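Local coordinates for geranylgeranyl pyrophosphate synthase (Corynebacterium glutamicum, PDB 3QQV), which probably condenses an allylic diphosphate with isopentenyl diphosphate in magnesium-dependent isoprenoid biosynthesis, at residues 28-33 against 57-62; 97-102 against 153-158; 104-109 against 149-154. All coordinates share one frame; numbering follows the deposited sequence.

Contact 1: 28-33 against 57-62. With DMA (dimethylallyl diphosphate), chain D.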
loop_
_atom_site.group_PDB
_atom_site.type_symbol
_atom_site.label_atom_id
_atom_site.label_comp_id
_atom_site.label_asym_id
_atom_site.label_seq_id
_atom_site.Cartn_x
_atom_site.Cartn_y
_atom_site.Cartn_z
ATOM N N ARG A 28 -17.671 -13.156 4.754
ATOM C CA ARG A 28 -17.737 -11.825 4.181
ATOM C C ARG A 28 -16.560 -11.627 3.228
ATOM O O ARG A 28 -16.728 -11.080 2.139
ATOM C CB ARG A 28 -17.762 -10.737 5.269
ATOM C CG ARG A 28 -18.909 -10.844 6.312
ATOM C CD ARG A 28 -20.283 -11.160 5.714
ATOM N NE ARG A 28 -20.729 -10.149 4.762
ATOM C CZ ARG A 28 -21.735 -10.306 3.908
ATOM N NH1 ARG A 28 -22.425 -11.441 3.886
ATOM N NH2 ARG A 28 -22.052 -9.321 3.072
ATOM N N LEU A 29 -15.392 -12.105 3.645
ATOM C CA LEU A 29 -14.168 -12.042 2.853
ATOM C C LEU A 29 -14.219 -12.881 1.573
ATOM O O LEU A 29 -13.722 -12.452 0.528
ATOM C CB LEU A 29 -12.963 -12.441 3.713
ATOM C CG LEU A 29 -12.575 -11.460 4.826
ATOM C CD1 LEU A 29 -11.495 -12.062 5.704
ATOM C CD2 LEU A 29 -12.150 -10.079 4.278
ATOM N N THR A 30 -14.776 -14.067 1.650
ATOM C CA THR A 30 -14.923 -14.944 0.516
ATOM C C THR A 30 -15.847 -14.326 -0.500
ATOM O O THR A 30 -15.599 -14.355 -1.658
ATOM C CB THR A 30 -15.468 -16.297 0.979
ATOM O OG1 THR A 30 -14.522 -16.941 1.818
ATOM C CG2 THR A 30 -15.745 -17.147 -0.156
ATOM N N GLN A 31 -16.909 -13.717 -0.024
ATOM C CA GLN A 31 -17.847 -13.035 -0.873
ATOM C C GLN A 31 -17.172 -11.892 -1.632
ATOM O O GLN A 31 -17.412 -11.680 -2.782
ATOM C CB GLN A 31 -18.837 -12.356 0.017
ATOM C CG GLN A 31 -20.182 -12.485 -0.335
ATOM C CD GLN A 31 -20.809 -13.563 0.454
ATOM O OE1 GLN A 31 -21.888 -13.408 0.964
ATOM N NE2 GLN A 31 -20.128 -14.677 0.563
ATOM N N PHE A 32 -16.362 -11.128 -0.925
ATOM C CA PHE A 32 -15.684 -10.023 -1.550
ATOM C C PHE A 32 -14.653 -10.466 -2.560
ATOM O O PHE A 32 -14.610 -9.961 -3.602
ATOM C CB PHE A 32 -15.023 -9.152 -0.509
ATOM C CG PHE A 32 -14.320 -7.959 -1.060
ATOM C CD1 PHE A 32 -13.017 -8.016 -1.371
ATOM C CD2 PHE A 32 -14.969 -6.783 -1.254
ATOM C CE1 PHE A 32 -12.409 -6.959 -1.838
ATOM C CE2 PHE A 32 -14.335 -5.732 -1.723
ATOM C CZ PHE A 32 -13.063 -5.812 -2.015
ATOM N N LEU A 33 -13.855 -11.437 -2.203
ATOM C CA LEU A 33 -12.828 -11.954 -3.102
ATOM C C LEU A 33 -13.392 -12.569 -4.392
ATOM O O LEU A 33 -12.843 -12.335 -5.470
ATOM C CB LEU A 33 -11.909 -12.935 -2.377
ATOM C CG LEU A 33 -10.935 -12.270 -1.391
ATOM C CD1 LEU A 33 -10.382 -13.283 -0.406
ATOM C CD2 LEU A 33 -9.801 -11.531 -2.097
ATOM N N PHE A 57 -3.852 -16.337 1.923
ATOM C CA PHE A 57 -3.286 -15.670 3.088
ATOM C C PHE A 57 -4.395 -15.037 3.940
ATOM O O PHE A 57 -4.363 -15.121 5.160
ATOM C CB PHE A 57 -2.257 -14.621 2.659
ATOM C CG PHE A 57 -1.515 -13.984 3.802
ATOM C CD1 PHE A 57 -0.447 -14.640 4.411
ATOM C CD2 PHE A 57 -1.877 -12.725 4.266
ATOM C CE1 PHE A 57 0.247 -14.056 5.453
ATOM C CE2 PHE A 57 -1.194 -12.134 5.325
ATOM C CZ PHE A 57 -0.127 -12.798 5.918
ATOM N N VAL A 58 -5.384 -14.442 3.276
ATOM C CA VAL A 58 -6.495 -13.766 3.937
ATOM C C VAL A 58 -7.525 -14.771 4.492
ATOM O O VAL A 58 -7.980 -14.634 5.637
ATOM C CB VAL A 58 -7.163 -12.734 2.970
ATOM C CG1 VAL A 58 -8.458 -12.200 3.520
ATOM C CG2 VAL A 58 -6.227 -11.586 2.711
ATOM N N LEU A 59 -7.883 -15.772 3.685
ATOM C CA LEU A 59 -8.926 -16.736 4.058
ATOM C C LEU A 59 -8.526 -17.761 5.115
ATOM O O LEU A 59 -9.383 -18.248 5.854
ATOM C CB LEU A 59 -9.498 -17.451 2.830
ATOM C CG LEU A 59 -10.340 -16.590 1.890
ATOM C CD1 LEU A 59 -11.124 -17.465 0.909
ATOM C CD2 LEU A 59 -11.262 -15.657 2.677
ATOM N N ASN A 60 -7.239 -18.089 5.185
ATOM C CA ASN A 60 -6.719 -18.952 6.247
ATOM C C ASN A 60 -6.092 -18.094 7.343
ATOM O O ASN A 60 -4.942 -18.290 7.733
ATOM C CB ASN A 60 -5.712 -19.960 5.684
ATOM C CG ASN A 60 -6.238 -20.685 4.448
ATOM O OD1 ASN A 60 -7.355 -21.207 4.444
ATOM N ND2 ASN A 60 -5.432 -20.712 3.391
ATOM N N GLY A 61 -6.879 -17.144 7.841
ATOM C CA GLY A 61 -6.377 -16.075 8.692
ATOM C C GLY A 61 -6.191 -16.456 10.138
ATOM O O GLY A 61 -6.356 -17.620 10.513
ATOM N N GLY A 62 -5.856 -15.458 10.953
ATOM C CA GLY A 62 -5.639 -15.659 12.377
ATOM C C GLY A 62 -6.925 -15.763 13.173
ATOM O O GLY A 62 -7.841 -16.507 12.811
HETATM C C1 DMA D . -0.334 -9.495 14.570
HETATM O O1 DMA D . -1.631 -9.614 15.124
HETATM C C2 DMA D . 0.619 -9.250 15.684
HETATM C C3 DMA D . 0.827 -8.045 16.162
HETATM C C4 DMA D . 0.118 -6.875 15.612
HETATM C C5 DMA D . 1.777 -7.882 17.295
HETATM P PA DMA D . -2.412 -10.966 15.215
HETATM O O1A DMA D . -3.798 -10.593 15.464
HETATM O O2A DMA D . -1.665 -11.698 16.231
HETATM O O3A DMA D . -2.255 -11.692 13.793
HETATM P PB DMA D . -3.231 -12.701 13.069
HETATM O O1B DMA D . -2.322 -13.703 12.548
HETATM O O2B DMA D . -3.895 -11.931 12.011
HETATM O O3B DMA D . -4.209 -13.161 14.052
#
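The hydroxyl of Thr30 bonds to Arg26 O one turn back in its own helix, and its OG1 is also straddled by the fork of Leu59, with CD1 and CD2 each about 3.6 Å away. OG1 stands beside the backbone N (chi1 -65°), which lets it reach Arg26 O, while the two Leu59 methyls merely pack against it. The two side chains cross at about a right angle, and no hydrogen bond links the segments, so the remaining grip is apolar. Leu59 CD2 is the methyl common to both leucines of segment 28-33: Leu29 CB lies 3.8 Å from it, while Leu33 CD1 meets it tip to tip at 4.0 Å. Separately, Leu29 CD1 touches Val58 CG1 at 3.7 Å, again with the side chains crossed. Helical geometry is lost at Asn60, and the chain then runs through Gly61 to Gly62, whose CA is 3.3 Å from O3B of the dimethylallyl diphosphate in chain D. Consecutive helices 21-43 and 45-59 of the all-helical isoprenoid synthase fold are thereby packed together, with Leu29 also reaching Glu98 and Phe99 of helix 97-111, Val58 reaching Ala102 there, and Leu33 resting on Trp158 of helix 140-164.

Contact 2: 97-102 against 153-158. With DMA (dimethylallyl diphosphate), chain D.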
loop_
_atom_site.group_PDB
_atom_site.type_symbol
_atom_site.label_atom_id
_atom_site.label_comp_id
_atom_site.label_asym_id
_atom_site.label_seq_id
_atom_site.Cartn_x
_atom_site.Cartn_y
_atom_site.Cartn_z
ATOM N N LEU A 97 -11.146 -4.900 7.925
ATOM C CA LEU A 97 -9.916 -4.760 8.706
ATOM C C LEU A 97 -8.910 -5.882 8.438
ATOM O O LEU A 97 -7.691 -5.689 8.602
ATOM C CB LEU A 97 -10.229 -4.656 10.204
ATOM C CG LEU A 97 -11.246 -3.570 10.599
ATOM C CD1 LEU A 97 -11.658 -3.684 12.068
ATOM C CD2 LEU A 97 -10.663 -2.209 10.340
ATOM N N GLU A 98 -9.419 -7.043 8.021
ATOM C CA GLU A 98 -8.559 -8.163 7.632
ATOM C C GLU A 98 -7.709 -7.875 6.390
ATOM O O GLU A 98 -6.617 -8.429 6.239
ATOM C CB GLU A 98 -9.379 -9.446 7.447
ATOM C CG GLU A 98 -9.866 -10.063 8.766
ATOM C CD GLU A 98 -8.739 -10.277 9.769
ATOM O OE1 GLU A 98 -7.941 -11.229 9.607
ATOM O OE2 GLU A 98 -8.648 -9.494 10.735
ATOM N N PHE A 99 -8.200 -7.003 5.515
ATOM C CA PHE A 99 -7.413 -6.568 4.361
ATOM C C PHE A 99 -6.286 -5.602 4.742
ATOM O O PHE A 99 -5.191 -5.663 4.174
ATOM C CB PHE A 99 -8.315 -5.986 3.282
ATOM C CG PHE A 99 -8.973 -7.010 2.426
ATOM C CD1 PHE A 99 -8.217 -7.987 1.765
ATOM C CD2 PHE A 99 -10.347 -6.998 2.255
ATOM C CE1 PHE A 99 -8.833 -8.929 0.955
ATOM C CE2 PHE A 99 -10.973 -7.942 1.446
ATOM C CZ PHE A 99 -10.225 -8.910 0.803
ATOM N N ILE A 100 -6.531 -4.751 5.736
ATOM C CA ILE A 100 -5.462 -3.917 6.294
ATOM C C ILE A 100 -4.407 -4.782 6.977
ATOM O O ILE A 100 -3.197 -4.566 6.794
ATOM C CB ILE A 100 -6.001 -2.879 7.293
ATOM C CG1 ILE A 100 -6.972 -1.943 6.582
ATOM C CG2 ILE A 100 -4.857 -2.047 7.891
ATOM C CD1 ILE A 100 -7.867 -1.194 7.494
ATOM N N GLN A 101 -4.878 -5.754 7.759
ATOM C CA GLN A 101 -4.005 -6.739 8.387
ATOM C C GLN A 101 -3.155 -7.481 7.370
ATOM O O GLN A 101 -1.955 -7.601 7.556
ATOM C CB GLN A 101 -4.814 -7.717 9.263
ATOM C CG GLN A 101 -3.995 -8.826 9.942
ATOM C CD GLN A 101 -3.129 -8.353 11.110
ATOM O OE1 GLN A 101 -2.734 -7.191 11.196
ATOM N NE2 GLN A 101 -2.825 -9.273 12.019
ATOM N N ALA A 102 -3.784 -7.965 6.302
ATOM C CA ALA A 102 -3.071 -8.616 5.205
ATOM C C ALA A 102 -1.948 -7.720 4.665
ATOM O O ALA A 102 -0.803 -8.156 4.578
ATOM C CB ALA A 102 -4.035 -8.997 4.099
ATOM N N ASP A 153 -0.423 -4.025 -1.512
ATOM C CA ASP A 153 -1.051 -2.801 -2.029
ATOM C C ASP A 153 -2.499 -3.061 -2.433
ATOM O O ASP A 153 -3.392 -2.273 -2.110
ATOM C CB ASP A 153 -0.267 -2.251 -3.224
ATOM C CG ASP A 153 1.110 -1.758 -2.848
ATOM O OD1 ASP A 153 1.417 -1.674 -1.639
ATOM O OD2 ASP A 153 1.888 -1.442 -3.772
HETATM N N MSE A 154 -2.712 -4.181 -3.122
HETATM C CA MSE A 154 -4.041 -4.650 -3.493
HETATM C C MSE A 154 -4.930 -4.885 -2.269
HETATM O O MSE A 154 -6.100 -4.512 -2.276
HETATM C CB MSE A 154 -3.935 -5.923 -4.325
HETATM C CG MSE A 154 -5.211 -6.339 -5.005
HETATM SE SE MSE A 154 -5.722 -5.108 -6.447
HETATM C CE MSE A 154 -4.850 -5.999 -7.973
ATOM N N ALA A 155 -4.359 -5.478 -1.221
ATOM C CA ALA A 155 -5.089 -5.736 0.019
ATOM C C ALA A 155 -5.558 -4.423 0.654
ATOM O O ALA A 155 -6.711 -4.293 1.052
ATOM C CB ALA A 155 -4.208 -6.507 0.987
ATOM N N LEU A 156 -4.653 -3.448 0.716
ATOM C CA LEU A 156 -4.944 -2.140 1.282
ATOM C C LEU A 156 -6.033 -1.389 0.491
ATOM O O LEU A 156 -6.934 -0.785 1.066
ATOM C CB LEU A 156 -3.653 -1.318 1.382
ATOM C CG LEU A 156 -3.709 0.078 2.007
ATOM C CD1 LEU A 156 -4.398 0.075 3.381
ATOM C CD2 LEU A 156 -2.308 0.652 2.102
ATOM N N VAL A 157 -5.950 -1.463 -0.827
ATOM C CA VAL A 157 -6.952 -0.896 -1.721
ATOM C C VAL A 157 -8.313 -1.603 -1.562
ATOM O O VAL A 157 -9.382 -0.973 -1.621
ATOM C CB VAL A 157 -6.392 -0.928 -3.177
ATOM C CG1 VAL A 157 -7.450 -1.189 -4.207
ATOM C CG2 VAL A 157 -5.649 0.377 -3.457
ATOM N N TRP A 158 -8.270 -2.906 -1.324
ATOM C CA TRP A 158 -9.494 -3.675 -1.126
ATOM C C TRP A 158 -10.148 -3.456 0.246
ATOM O O TRP A 158 -11.368 -3.513 0.355
ATOM C CB TRP A 158 -9.266 -5.155 -1.466
ATOM C CG TRP A 158 -9.254 -5.373 -2.972
ATOM C CD1 TRP A 158 -9.570 -4.451 -3.934
ATOM C CD2 TRP A 158 -8.962 -6.595 -3.675
ATOM N NE1 TRP A 158 -9.470 -5.014 -5.194
ATOM C CE2 TRP A 158 -9.108 -6.328 -5.061
ATOM C CE3 TRP A 158 -8.605 -7.890 -3.269
ATOM C CZ2 TRP A 158 -8.878 -7.303 -6.042
ATOM C CZ3 TRP A 158 -8.376 -8.860 -4.243
ATOM C CH2 TRP A 158 -8.516 -8.562 -5.613
HETATM C C1 DMA D . -0.334 -9.495 14.570
HETATM O O1 DMA D . -1.631 -9.614 15.124
HETATM C C2 DMA D . 0.619 -9.250 15.684
HETATM C C3 DMA D . 0.827 -8.045 16.162
HETATM C C4 DMA D . 0.118 -6.875 15.612
HETATM C C5 DMA D . 1.777 -7.882 17.295
HETATM P PA DMA D . -2.412 -10.966 15.215
HETATM O O1A DMA D . -3.798 -10.593 15.464
HETATM O O2A DMA D . -1.665 -11.698 16.231
HETATM O O3A DMA D . -2.255 -11.692 13.793
HETATM P PB DMA D . -3.231 -12.701 13.069
HETATM O O1B DMA D . -2.322 -13.703 12.548
HETATM O O2B DMA D . -3.895 -11.931 12.011
HETATM O O3B DMA D . -4.209 -13.161 14.052
#
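Phe99 is the large bump of this interface and Ala155 the small one, in an antiparallel helix pair of the all-helical isoprenoid synthase fold. The local axes approach to 7.5 Å at 159°, a closeness that fits the small residues between them. Ala155 CB is 4.0 Å from Ala102 CB and 3.4 Å from the carbonyl oxygen Phe99 O, so methyl groups and backbone mesh directly. Phe99 CB in turn presses to 3.2 Å from Ala155 O. With CG beside the backbone N (chi1 -81°), the Phe99 ring swings into the hollow between Ala155 and Trp158. Trp158 CB sits over the ring, 4.2 Å from its centroid and only 5° off the normal, a clear CH-pi contact. The indole itself leads away: Phe99 CE1 lies at its edge, CG of selenomethionine Met154 covers one face, and NE1 bonds to Thr185 of the second subunit. Phe32 of helix 21-43 meets both aromatic rings. Facing away from helix 153-158, Gln101 bends at chi2 toward the dimethylallyl diphosphate of chain D; Tyr219 takes its OE1, and NE2 donates a nearly straight bond of 2.9 Å to the ligand's O2B.

Contact 3: 104-109 against 149-154. With MG (magnesium ion), chain B; MG (magnesium ion), chain C; DMA (dimethylallyl diphosphate), chain E.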
loop_
_atom_site.group_PDB
_atom_site.type_symbol
_atom_site.label_atom_id
_atom_site.label_comp_id
_atom_site.label_asym_id
_atom_site.label_seq_id
_atom_site.Cartn_x
_atom_site.Cartn_y
_atom_site.Cartn_z
ATOM N N ALA A 104 -0.430 -5.066 6.106
ATOM C CA ALA A 104 0.519 -4.927 7.202
ATOM C C ALA A 104 1.417 -6.143 7.392
ATOM O O ALA A 104 2.619 -5.982 7.534
ATOM C CB ALA A 104 -0.223 -4.629 8.501
ATOM N N LEU A 105 0.831 -7.343 7.400
ATOM C CA LEU A 105 1.597 -8.577 7.636
ATOM C C LEU A 105 2.493 -8.956 6.454
ATOM O O LEU A 105 3.663 -9.274 6.654
ATOM C CB LEU A 105 0.686 -9.754 8.030
ATOM C CG LEU A 105 -0.096 -9.635 9.347
ATOM C CD1 LEU A 105 -0.796 -10.937 9.673
ATOM C CD2 LEU A 105 0.794 -9.204 10.504
ATOM N N ILE A 106 1.945 -8.916 5.239
ATOM C CA ILE A 106 2.718 -9.201 4.025
ATOM C C ILE A 106 3.939 -8.279 3.887
ATOM O O ILE A 106 5.041 -8.746 3.594
ATOM C CB ILE A 106 1.843 -9.116 2.758
ATOM C CG1 ILE A 106 0.830 -10.258 2.737
ATOM C CG2 ILE A 106 2.696 -9.195 1.513
ATOM C CD1 ILE A 106 -0.175 -10.181 1.601
ATOM N N HIS A 107 3.744 -6.985 4.134
ATOM C CA HIS A 107 4.830 -6.010 4.042
ATOM C C HIS A 107 5.791 -6.095 5.221
ATOM O O HIS A 107 7.005 -5.970 5.046
ATOM C CB HIS A 107 4.278 -4.593 3.896
ATOM C CG HIS A 107 3.677 -4.313 2.554
ATOM N ND1 HIS A 107 3.240 -3.061 2.182
ATOM C CD2 HIS A 107 3.450 -5.121 1.492
ATOM C CE1 HIS A 107 2.766 -3.113 0.952
ATOM N NE2 HIS A 107 2.885 -4.349 0.509
ATOM N N ASP A 108 5.244 -6.324 6.415
ATOM C CA ASP A 108 6.045 -6.543 7.623
ATOM C C ASP A 108 7.002 -7.719 7.468
ATOM O O ASP A 108 8.142 -7.652 7.924
ATOM C CB ASP A 108 5.136 -6.793 8.823
ATOM C CG ASP A 108 5.880 -6.788 10.129
ATOM O OD1 ASP A 108 6.051 -7.883 10.703
ATOM O OD2 ASP A 108 6.292 -5.696 10.581
ATOM N N ASP A 109 6.527 -8.784 6.821
ATOM C CA ASP A 109 7.309 -9.997 6.631
ATOM C C ASP A 109 8.440 -9.823 5.630
ATOM O O ASP A 109 9.468 -10.487 5.758
ATOM C CB ASP A 109 6.419 -11.185 6.245
ATOM C CG ASP A 109 5.597 -11.714 7.425
ATOM O OD1 ASP A 109 4.541 -12.322 7.170
ATOM O OD2 ASP A 109 5.996 -11.523 8.603
ATOM N N ILE A 149 4.909 -6.978 -2.407
ATOM C CA ILE A 149 4.688 -5.542 -2.279
ATOM C C ILE A 149 3.341 -5.176 -2.920
ATOM O O ILE A 149 2.504 -4.545 -2.277
ATOM C CB ILE A 149 5.858 -4.709 -2.858
ATOM C CG1 ILE A 149 7.107 -4.884 -1.990
ATOM C CG2 ILE A 149 5.511 -3.237 -2.875
ATOM C CD1 ILE A 149 8.380 -4.353 -2.615
ATOM N N LEU A 150 3.123 -5.639 -4.149
ATOM C CA LEU A 150 1.881 -5.388 -4.880
ATOM C C LEU A 150 0.657 -6.123 -4.315
ATOM O O LEU A 150 -0.460 -5.600 -4.371
ATOM C CB LEU A 150 2.054 -5.716 -6.373
ATOM C CG LEU A 150 3.050 -4.856 -7.161
ATOM C CD1 LEU A 150 3.311 -5.459 -8.527
ATOM C CD2 LEU A 150 2.574 -3.415 -7.299
ATOM N N ALA A 151 0.869 -7.330 -3.781
ATOM C CA ALA A 151 -0.200 -8.087 -3.133
ATOM C C ALA A 151 -0.709 -7.330 -1.912
ATOM O O ALA A 151 -1.910 -7.237 -1.702
ATOM C CB ALA A 151 0.267 -9.496 -2.749
ATOM N N GLY A 152 0.217 -6.775 -1.138
ATOM C CA GLY A 152 -0.119 -5.914 -0.007
ATOM C C GLY A 152 -0.847 -4.636 -0.402
ATOM O O GLY A 152 -1.777 -4.214 0.286
ATOM N N ASP A 153 -0.423 -4.025 -1.512
ATOM C CA ASP A 153 -1.051 -2.801 -2.029
ATOM C C ASP A 153 -2.499 -3.061 -2.433
ATOM O O ASP A 153 -3.392 -2.273 -2.110
ATOM C CB ASP A 153 -0.267 -2.251 -3.224
ATOM C CG ASP A 153 1.110 -1.758 -2.848
ATOM O OD1 ASP A 153 1.417 -1.674 -1.639
ATOM O OD2 ASP A 153 1.888 -1.442 -3.772
HETATM N N MSE A 154 -2.712 -4.181 -3.122
HETATM C CA MSE A 154 -4.041 -4.650 -3.493
HETATM C C MSE A 154 -4.930 -4.885 -2.269
HETATM O O MSE A 154 -6.100 -4.512 -2.276
HETATM C CB MSE A 154 -3.935 -5.923 -4.325
HETATM C CG MSE A 154 -5.211 -6.339 -5.005
HETATM SE SE MSE A 154 -5.722 -5.108 -6.447
HETATM C CE MSE A 154 -4.850 -5.999 -7.973
HETATM MG MG MG B . 7.672 -5.855 12.387
HETATM MG MG MG C . 7.176 -9.144 12.028
HETATM C C1 DMA E . 3.439 -6.888 12.707
HETATM O O1 DMA E . 4.652 -6.381 13.232
HETATM C C2 DMA E . 2.797 -5.803 11.878
HETATM C C3 DMA E . 1.974 -4.941 12.464
HETATM C C4 DMA E . 1.729 -5.050 13.919
HETATM C C5 DMA E . 1.310 -3.848 11.716
HETATM P PA DMA E . 5.584 -7.287 14.126
HETATM O O1A DMA E . 6.730 -7.737 13.287
HETATM O O2A DMA E . 5.700 -6.530 15.381
HETATM O O3A DMA E . 4.539 -8.444 14.369
HETATM P PB DMA E . 4.895 -9.918 14.022
HETATM O O1B DMA E . 3.578 -10.572 14.140
HETATM O O2B DMA E . 5.843 -10.266 15.088
HETATM O O3B DMA E . 5.564 -9.935 12.731
HETATM O O HOH W 1 7.405 -10.341 10.475
HETATM O O HOH W 2 6.839 -4.439 13.335
HETATM O O HOH W 3 9.602 -5.854 13.529
HETATM O O HOH W 4 8.713 -9.535 14.044
#
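His107 makes the tight part of this contact, its NE2 donating to Ile149 O at 2.8 Å with an N-H...O angle of 153°. The oxygen is met in its carbonyl plane, on a lone pair (C=O...N 117°), and also accepts the helical bond from Asp153 N. Gly152 lets the imidazole come this close: its CA is 3.4 Å from His107 NE2, with no side chain between. At the ring edge His107 CE1 is 3.3 Å from Asp153 OD1, the carboxylate standing 83° to the ring. The other nitrogen, ND1, bonds to Asp153 OD2 of the second subunit, and Asp153 of this chain repays the bond to His107 there. The reciprocal pair places helices 97-111 and 140-164, antiparallel neighbours in the isoprenoid synthase fold, at the dimer interface. Packing is looser beside it, where Ile106 CD1 only grazes Ala151 CB at 4.4 Å and Ile106 also leans on Leu54 and Phe57 of helix 45-59. The side of helix 104-109 turned from helix 149-154 is hydrated and charged. Here Asp108, which with Asp109 and Asp112 probably forms the family's aspartate-rich DDxxD motif, bridges two magnesium ions: OD1 binds that of chain C at 2.1 Å and OD2 that of chain B at 2.3 Å. Both ions share O1A of the dimethylallyl diphosphate in chain E, while Asp112 adds a ligand to the chain B ion. Asp109 acts from the second shell, OD2 accepting at 2.6 Å from water 1, a ligand of the chain C magnesium.

Contacts 2 and 3 are successive zones, 8 Å apart between centres, of one antiparallel pair, helices 97-111 and 140-164, and both reach the second subunit. Contact 1 lies against that pair: its centre is 11 Å from that of contact 2, where Phe32 CD1 packs on Phe99 CE2 at 3.5 Å, and 15 Å from that of contact 3, where Phe57 CE2 meets Ile106 CG1 at 3.8 Å. Helix 97-111 spans both ligand sites. Residues of contacts 1 and 2 touch the chain D diphosphate, probably in the pocket used by isopentenyl diphosphate, whereas contact 3 carries the magnesium-bound allylic site; the Ala102 side chain is about 11 Å from that of Asp108.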